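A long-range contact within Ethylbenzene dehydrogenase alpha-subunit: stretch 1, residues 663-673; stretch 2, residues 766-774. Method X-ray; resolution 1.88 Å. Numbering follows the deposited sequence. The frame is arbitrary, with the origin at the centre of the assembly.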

ATOM      1  N   THR A 663       4.499  -4.109  16.579  1.00 26.67           N
ATOM      2  CA  THR A 663       5.840  -4.656  16.709  1.00 26.25           C
ATOM      3  C   THR A 663       6.766  -3.777  15.917  1.00 24.71           C
ATOM      4  O   THR A 663       7.090  -4.075  14.763  1.00 26.33           O
ATOM      5  CB  THR A 663       5.925  -6.090  16.160  1.00 28.00           C
ATOM      6  OG1 THR A 663       5.528  -6.109  14.773  1.00 28.48           O
ATOM      7  CG2 THR A 663       5.002  -7.001  16.964  1.00 27.04           C
ATOM      8  N   PRO A 664       7.183  -2.670  16.512  1.00 25.08           N
ATOM      9  CA  PRO A 664       8.008  -1.694  15.775  1.00 23.91           C
ATOM     10  C   PRO A 664       9.495  -2.117  15.671  1.00 25.12           C
ATOM     11  O   PRO A 664      10.011  -2.961  16.457  1.00 25.14           O
ATOM     12  CB  PRO A 664       7.904  -0.452  16.662  1.00 25.57           C
ATOM     13  CG  PRO A 664       7.805  -1.022  18.017  1.00 23.78           C
ATOM     14  CD  PRO A 664       6.961  -2.231  17.890  1.00 24.10           C
ATOM     15  N   CYS A 665      10.204  -1.470  14.757  1.00 24.30           N
ATOM     16  CA  CYS A 665      11.629  -1.544  14.725  1.00 23.67           C
ATOM     17  C   CYS A 665      12.154  -0.110  14.826  1.00 23.50           C
ATOM     18  O   CYS A 665      11.406   0.831  15.152  1.00 23.61           O
ATOM     19  CB  CYS A 665      12.051  -2.202  13.431  1.00 23.82           C
ATOM     20  SG  CYS A 665      11.569  -1.258  11.963  1.00 25.07           S
ATOM     21  N   SER A 666      13.448   0.062  14.576  1.00 23.32           N
ATOM     22  CA  SER A 666      14.078   1.375  14.629  1.00 22.69           C
ATOM     23  C   SER A 666      13.385   2.464  13.801  1.00 22.87           C
ATOM     24  O   SER A 666      13.405   3.634  14.206  1.00 23.32           O
ATOM     25  CB  SER A 666      15.553   1.259  14.201  1.00 22.45           C
ATOM     26  OG  SER A 666      15.662   0.762  12.889  1.00 24.56           O
ATOM     27  N   GLY A 667      12.793   2.081  12.665  1.00 21.03           N
ATOM     28  CA  GLY A 667      12.292   3.039  11.690  1.00 22.40           C
ATOM     29  C   GLY A 667      11.262   3.975  12.282  1.00 22.76           C
ATOM     30  O   GLY A 667      11.426   5.180  12.222  1.00 22.12           O
ATOM     31  N   ASN A 668      10.207   3.389  12.873  1.00 23.40           N
ATOM     32  CA  ASN A 668       9.156   4.125  13.555  1.00 22.47           C
ATOM     33  C   ASN A 668       9.172   3.542  14.965  1.00 22.25           C
ATOM     34  O   ASN A 668       8.457   2.591  15.235  1.00 21.73           O
ATOM     35  CB  ASN A 668       7.787   3.893  12.940  1.00 22.42           C
ATOM     36  CG  ASN A 668       7.556   4.610  11.638  1.00 25.00           C
ATOM     37  OD1 ASN A 668       8.475   5.130  10.972  1.00 23.46           O
ATOM     38  ND2 ASN A 668       6.275   4.679  11.271  1.00 24.73           N
ATOM     39  N   PRO A 669      10.051   4.061  15.819  1.00 23.05           N
ATOM     40  CA  PRO A 669      10.470   3.375  17.045  1.00 23.55           C
ATOM     41  C   PRO A 669       9.566   3.581  18.276  1.00 23.16           C
ATOM     42  O   PRO A 669      10.015   4.019  19.356  1.00 22.55           O
ATOM     43  CB  PRO A 669      11.862   3.928  17.269  1.00 23.87           C
ATOM     44  CG  PRO A 669      11.764   5.354  16.755  1.00 24.03           C
ATOM     45  CD  PRO A 669      10.751   5.370  15.654  1.00 23.97           C
ATOM     46  N   PHE A 670       8.319   3.152  18.130  1.00 23.23           N
ATOM     47  CA  PHE A 670       7.298   3.321  19.171  1.00 22.86           C
ATOM     48  C   PHE A 670       6.346   2.176  19.070  1.00 23.67           C
ATOM     49  O   PHE A 670       5.988   1.745  17.938  1.00 23.24           O
ATOM     50  CB  PHE A 670       6.512   4.661  19.036  1.00 23.38           C
ATOM     51  CG  PHE A 670       6.432   5.202  17.637  1.00 22.94           C
ATOM     52  CD1 PHE A 670       5.407   4.834  16.776  1.00 25.81           C
ATOM     53  CD2 PHE A 670       7.361   6.126  17.192  1.00 22.94           C
ATOM     54  CE1 PHE A 670       5.353   5.327  15.479  1.00 24.19           C
ATOM     55  CE2 PHE A 670       7.336   6.628  15.904  1.00 25.65           C
ATOM     56  CZ  PHE A 670       6.300   6.258  15.040  1.00 24.55           C
ATOM     57  N   PHE A 671       5.939   1.663  20.237  1.00 22.63           N
ATOM     58  CA  PHE A 671       4.910   0.626  20.307  1.00 23.12           C
ATOM     59  C   PHE A 671       3.560   1.278  20.422  1.00 23.04           C
ATOM     60  O   PHE A 671       3.401   2.295  21.112  1.00 21.41           O
ATOM     61  CB  PHE A 671       5.094  -0.193  21.576  1.00 24.01           C
ATOM     62  CG  PHE A 671       6.165  -1.200  21.492  1.00 22.79           C
ATOM     63  CD1 PHE A 671       7.489  -0.845  21.643  1.00 23.39           C
ATOM     64  CD2 PHE A 671       5.850  -2.523  21.249  1.00 27.27           C
ATOM     65  CE1 PHE A 671       8.496  -1.804  21.577  1.00 24.37           C
ATOM     66  CE2 PHE A 671       6.844  -3.489  21.185  1.00 25.49           C
ATOM     67  CZ  PHE A 671       8.168  -3.114  21.353  1.00 25.90           C
ATOM     68  N   THR A 672       2.566   0.662  19.815  1.00 23.11           N
ATOM     69  CA  THR A 672       1.205   1.273  19.787  1.00 23.45           C
ATOM     70  C   THR A 672       0.213   0.231  20.234  1.00 23.61           C
ATOM     71  O   THR A 672       0.315  -0.971  19.913  1.00 23.95           O
ATOM     72  CB  THR A 672       0.892   1.838  18.381  1.00 23.18           C
ATOM     73  OG1 THR A 672       1.787   2.924  18.103  1.00 25.59           O
ATOM     74  CG2 THR A 672      -0.550   2.340  18.236  1.00 22.01           C
ATOM     75  N   PHE A 673      -0.719   0.705  21.048  1.00 24.17           N
ATOM     76  CA  PHE A 673      -1.796  -0.088  21.614  1.00 24.10           C
ATOM     77  C   PHE A 673      -2.952  -0.298  20.649  1.00 24.21           C
ATOM     78  O   PHE A 673      -3.374   0.613  19.928  1.00 25.34           O
ATOM     79  CB  PHE A 673      -2.305   0.615  22.868  1.00 24.29           C
ATOM     80  CG  PHE A 673      -3.472  -0.049  23.522  1.00 23.64           C
ATOM     81  CD1 PHE A 673      -3.373  -1.342  23.988  1.00 28.28           C
ATOM     82  CD2 PHE A 673      -4.649   0.623  23.698  1.00 25.58           C
ATOM     83  CE1 PHE A 673      -4.480  -1.975  24.641  1.00 27.10           C
ATOM     84  CE2 PHE A 673      -5.733   0.032  24.355  1.00 26.17           C
ATOM     85  CZ  PHE A 673      -5.643  -1.274  24.827  1.00 24.78           C
ATOM     86  N   GLY A 766      -1.912   5.221  24.422  1.00 23.08           N
ATOM     87  CA  GLY A 766      -2.034   4.607  23.106  1.00 23.15           C
ATOM     88  C   GLY A 766      -0.752   4.297  22.376  1.00 22.21           C
ATOM     89  O   GLY A 766      -0.742   3.490  21.434  1.00 22.91           O
ATOM     90  N   GLN A 767       0.336   4.900  22.804  1.00 22.98           N
ATOM     91  CA  GLN A 767       1.637   4.582  22.233  1.00 23.83           C
ATOM     92  C   GLN A 767       2.749   5.181  23.069  1.00 23.23           C
ATOM     93  O   GLN A 767       2.554   6.136  23.826  1.00 21.28           O
ATOM     94  CB  GLN A 767       1.780   5.088  20.786  1.00 23.54           C
ATOM     95  CG  GLN A 767       1.901   6.541  20.726  1.00 28.39           C
ATOM     96  CD  GLN A 767       2.128   7.056  19.295  1.00 28.90           C
ATOM     97  OE1 GLN A 767       1.165   7.161  18.550  1.00 37.77           O
ATOM     98  NE2 GLN A 767       3.370   7.404  18.930  1.00 26.43           N
ATOM     99  N   THR A 768       3.929   4.600  22.908  1.00 23.17           N
ATOM    100  CA  THR A 768       5.137   5.050  23.569  1.00 22.89           C
ATOM    101  C   THR A 768       6.378   4.669  22.783  1.00 23.00           C
ATOM    102  O   THR A 768       6.469   3.558  22.266  1.00 21.69           O
ATOM    103  CB  THR A 768       5.270   4.505  25.038  1.00 24.11           C
ATOM    104  OG1 THR A 768       6.187   5.352  25.712  1.00 24.99           O
ATOM    105  CG2 THR A 768       5.773   3.040  25.154  1.00 22.86           C
ATOM    106  N   ARG A 769       7.318   5.609  22.693  1.00 23.36           N
ATOM    107  CA  ARG A 769       8.668   5.315  22.185  1.00 22.87           C
ATOM    108  C   ARG A 769       9.338   4.236  23.001  1.00 22.23           C
ATOM    109  O   ARG A 769       9.286   4.231  24.217  1.00 22.73           O
ATOM    110  CB  ARG A 769       9.532   6.584  22.205  1.00 22.28           C
ATOM    111  CG  ARG A 769       9.363   7.413  20.971  1.00 25.03           C
ATOM    112  CD  ARG A 769       9.875   8.735  21.215  1.00 27.36           C
ATOM    113  NE  ARG A 769      10.323   9.406  20.012  1.00 26.54           N
ATOM    114  CZ  ARG A 769       9.627  10.282  19.294  1.00 25.25           C
ATOM    115  NH1 ARG A 769       8.353  10.483  19.523  1.00 24.92           N
ATOM    116  NH2 ARG A 769      10.234  10.906  18.297  1.00 23.77           N
ATOM    117  N   PHE A 770       9.988   3.307  22.338  1.00 21.77           N
ATOM    118  CA  PHE A 770      10.754   2.328  23.077  1.00 22.89           C
ATOM    119  C   PHE A 770      12.067   2.900  23.567  1.00 21.97           C
ATOM    120  O   PHE A 770      12.637   3.843  22.967  1.00 23.54           O
ATOM    121  CB  PHE A 770      10.892   1.010  22.312  1.00 22.57           C
ATOM    122  CG  PHE A 770      11.577   1.077  20.964  1.00 24.79           C
ATOM    123  CD1 PHE A 770      12.975   1.207  20.864  1.00 24.96           C
ATOM    124  CD2 PHE A 770      10.863   0.771  19.817  1.00 22.94           C
ATOM    125  CE1 PHE A 770      13.610   1.156  19.596  1.00 25.94           C
ATOM    126  CE2 PHE A 770      11.493   0.689  18.586  1.00 25.73           C
ATOM    127  CZ  PHE A 770      12.859   0.872  18.475  1.00 26.00           C
ATOM    128  N   LEU A 771      12.523   2.401  24.691  1.00 22.87           N
ATOM    129  CA  LEU A 771      13.682   2.992  25.333  1.00 23.36           C
ATOM    130  C   LEU A 771      14.958   2.161  25.162  1.00 23.57           C
ATOM    131  O   LEU A 771      16.036   2.541  25.616  1.00 23.58           O
ATOM    132  CB  LEU A 771      13.398   3.194  26.807  1.00 24.05           C
ATOM    133  CG  LEU A 771      12.178   4.072  27.099  1.00 25.52           C
ATOM    134  CD1 LEU A 771      12.002   4.163  28.593  1.00 27.52           C
ATOM    135  CD2 LEU A 771      12.397   5.459  26.481  1.00 28.50           C
ATOM    136  N   SER A 772      14.820   1.017  24.542  1.00 23.41           N
ATOM    137  CA  SER A 772      15.978   0.160  24.274  1.00 24.73           C
ATOM    138  C   SER A 772      15.586  -0.927  23.283  1.00 24.71           C
ATOM    139  O   SER A 772      14.406  -1.077  22.960  1.00 23.63           O
ATOM    140  CB  SER A 772      16.495  -0.491  25.545  1.00 25.80           C
ATOM    141  OG  SER A 772      15.761  -1.626  25.855  1.00 27.90           O
ATOM    142  N   MET A 773      16.594  -1.665  22.802  1.00 23.66           N
ATOM    143  CA  MET A 773      16.385  -2.764  21.899  1.00 24.87           C
ATOM    144  C   MET A 773      16.138  -4.092  22.646  1.00 25.01           C
ATOM    145  O   MET A 773      16.135  -5.160  22.012  1.00 26.57           O
ATOM    146  CB  MET A 773      17.624  -2.927  20.969  1.00 24.80           C
ATOM    147  CG  MET A 773      17.889  -1.810  19.971  1.00 25.56           C
ATOM    148  SD  MET A 773      16.533  -1.517  18.894  1.00 28.69           S
ATOM    149  CE  MET A 773      17.017   0.061  18.208  1.00 28.44           C
ATOM    150  N   GLY A 774      15.929  -4.033  23.952  1.00 25.08           N
ATOM    151  CA  GLY A 774      15.633  -5.220  24.748  1.00 24.07           C
ATOM    152  C   GLY A 774      16.887  -6.027  24.975  1.00 24.11           C
ATOM    153  O   GLY A 774      17.968  -5.474  25.031  1.00 23.18           O
TER
HETATM  154  O   HOH W   1      12.229   4.971  20.448  1.00 17.17           O

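Strand 670-673, which runs on beyond the stretch, pairs antiparallel with strand 767-769, and main-chain hydrogen bonds hold them together. Phe-671 and Thr-768 form the hydrogen-bonded pair. Phe-671 N donates to Thr-768 O at 2.8 Å, and Thr-768 N donates to Phe-671 O at 3.0 Å, so both polar main-chain groups of each residue are satisfied. The ladder runs on at both ends. Phe-673 N donates to Gly-766 O at 2.8 Å in a nearly straight bond, with an angle of 170° at the hydrogen. Phe-770 N donates to Pro-669 O at 3.1 Å.

The same four carbonyl oxygens also receive CA-H...O contacts. The shortest runs from Gln-767 CA to Phe-671 O, 3.1 Å. Such contacts are expected where non-hydrogen-bonded pairs come close, as Phe-670 and Arg-769 do with their CA atoms 3.9 Å apart.

Of these four, Pro-669 O is the most heavily used. Besides Phe-770 N, it takes a hydrogen bond from water 1, whose O lies 2.6 Å away. That water also donates to Phe-770 O, from its O at 2.8 Å, and so bridges main-chain atoms of the two stretches. Phe-670 N turns to its own stretch and donates to Asn-668 O at 3.0 Å.

The side chains add mostly packing. The CA-to-CB bond of Phe-770 points toward the other stretch, and the residue has the largest area covered by it. Its CZ lies 3.4 Å from Pro-669 CB, and its CD2 lies 4.0 Å from Pro-664 CG, which sits at the ring edge. Cys-665 O also approaches that edge, 3.4 Å from Phe-770 CE2. Phe-671 CE1 reaches Phe-770 CB at 3.8 Å.

Gln-767 NE2 lies over one face of the Phe-670 ring, 3.9 Å from Phe-670 CD1. This amide nitrogen is hydrogen-bonded elsewhere in the structure, as is Thr-672 OG1, which packs 3.4 Å from Gln-767 CB.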